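Local coordinates for copper-transporting ATPase PAA1, chloroplastic (Arabidopsis thaliana, PDB 5LBD), which transports monovalent copper across the plastid envelope at the expense of ATP, the fragment described here being its nucleotide-binding (N) domain, at residues A[67-70]-A[74-77]. The protein carries 2 engineered substitutions. Residues are numbered along the deposited sequence; the frame is centred on the assembly and turned at random.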
loop_
_atom_site.group_PDB
_atom_site.type_symbol
_atom_site.label_atom_id
_atom_site.label_comp_id
_atom_site.label_asym_id
_atom_site.label_seq_id
_atom_site.Cartn_x
_atom_site.Cartn_y
_atom_site.Cartn_z
ATOM N N PHE A 67 8.406 -8.833 6.527
ATOM C CA PHE A 67 8.647 -7.627 5.748
ATOM C C PHE A 67 9.840 -7.817 4.822
ATOM O O PHE A 67 10.906 -8.255 5.260
ATOM C CB PHE A 67 8.908 -6.432 6.662
ATOM C CG PHE A 67 9.260 -5.198 5.906
ATOM C CD1 PHE A 67 8.274 -4.396 5.389
ATOM C CD2 PHE A 67 10.588 -4.869 5.663
ATOM C CE1 PHE A 67 8.577 -3.266 4.673
ATOM C CE2 PHE A 67 10.903 -3.732 4.923
ATOM C CZ PHE A 67 9.897 -2.944 4.424
ATOM N N THR A 68 9.644 -7.484 3.558
ATOM C CA THR A 68 10.595 -7.690 2.483
ATOM C C THR A 68 10.499 -6.483 1.560
ATOM O O THR A 68 9.404 -5.982 1.303
ATOM C CB THR A 68 10.268 -9.010 1.737
ATOM O OG1 THR A 68 10.111 -10.105 2.677
ATOM C CG2 THR A 68 11.371 -9.354 0.763
ATOM N N GLU A 69 11.632 -5.990 1.083
ATOM C CA GLU A 69 11.605 -4.792 0.257
ATOM C C GLU A 69 12.685 -4.877 -0.812
ATOM O O GLU A 69 13.756 -5.426 -0.564
ATOM C CB GLU A 69 11.829 -3.578 1.149
ATOM C CG GLU A 69 11.780 -2.260 0.473
ATOM C CD GLU A 69 12.073 -1.134 1.442
ATOM O OE1 GLU A 69 12.735 -1.393 2.466
ATOM O OE2 GLU A 69 11.632 0.005 1.182
ATOM N N GLU A 70 12.394 -4.356 -1.996
ATOM C CA GLU A 70 13.416 -4.140 -3.021
ATOM C C GLU A 70 13.411 -2.644 -3.296
ATOM O O GLU A 70 12.409 -2.137 -3.841
ATOM C CB GLU A 70 13.093 -4.948 -4.280
ATOM C CG GLU A 70 13.216 -6.447 -4.056
ATOM C CD GLU A 70 12.875 -7.301 -5.275
ATOM O OE1 GLU A 70 12.885 -6.778 -6.414
ATOM O OE2 GLU A 70 12.614 -8.514 -5.083
ATOM N N GLY A 74 9.347 -1.888 -4.401
ATOM C CA GLY A 74 8.253 -1.935 -3.444
ATOM C C GLY A 74 8.616 -2.747 -2.223
ATOM O O GLY A 74 9.756 -3.176 -2.036
ATOM N N ALA A 75 7.594 -2.937 -1.393
ATOM C CA ALA A 75 7.668 -3.731 -0.184
ATOM C C ALA A 75 6.484 -4.674 -0.116
ATOM O O ALA A 75 5.475 -4.500 -0.809
ATOM C CB ALA A 75 7.697 -2.849 1.072
ATOM N N VAL A 76 6.621 -5.684 0.739
ATOM C CA VAL A 76 5.585 -6.687 0.958
ATOM C C VAL A 76 5.696 -7.193 2.389
ATOM O O VAL A 76 6.791 -7.246 2.964
ATOM C CB VAL A 76 5.718 -7.837 -0.075
ATOM C CG1 VAL A 76 7.077 -8.457 -0.017
ATOM C CG2 VAL A 76 4.613 -8.905 0.116
ATOM N N ALA A 77 4.559 -7.554 2.980
ATOM C CA ALA A 77 4.543 -8.236 4.263
ATOM C C ALA A 77 3.251 -9.025 4.314
ATOM O O ALA A 77 2.354 -8.834 3.490
ATOM C CB ALA A 77 4.670 -7.245 5.438
#
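Phe67 lays the CE1 corner of its ring against the methyl of Ala75, with CE1 3.7 Å from CB and the ring plane oblique to it. With CG anti to the backbone N (chi1 176°), the ring leans forward, beside its own carbonyl carbon and in the direction of strand 68-70, and meets Ala75 although the CA of Phe67 lies across from Ala77. Glu69, on the same face, brings its extended chain past the other strand: its CG lies 3.4 Å from Gly74 O and a little farther from the Ala75 methyl, which thus has the aromatic ring and the glutamate methylenes as neighbours. On the reverse face Thr68 and Val76 meet through aliphatic atoms, Thr68 CB standing 3.7 Å from Val76 CG1. That branch sits between backbone N and carbonyl carbon (chi1 57°), while Thr68 OG1 turns to the carbonyl of Thr66.

Between these two layers of side chains runs the ladder of an antiparallel beta hairpin. Thr68 and Val76 form a hydrogen-bonded pair, with Thr68 N to Val76 O at 2.9 Å and a matching return bond. Glu70 and Gly74 form the next, where the return bond from Gly74 N to Glu70 O is longer, 3.1 Å. Between them Glu69 and Ala75 are a non-hydrogen-bonded pair, their CA atoms 4.1 Å apart. Each of the two gives a CA-H to a carbonyl opposite, Ala75 CA to Thr68 O at 3.2 Å and Glu69 CA to Gly74 O. Gly74 has phi 168°, at which a beta carbon would press on the carbonyl oxygen of the residue before it.

Within the nucleotide-binding domain this hairpin forms one end of the antiparallel sheet: strand 68-70 is its outermost strand, and strand 74-79 joins it to strand 82-87. Helix 26-37 packs on the Ala75 methyl through Val36 and Glu37, whereas Trp91 of helix 89-94 touches Val76 and Glu70, and Arg94 forms a salt bridge with Glu70.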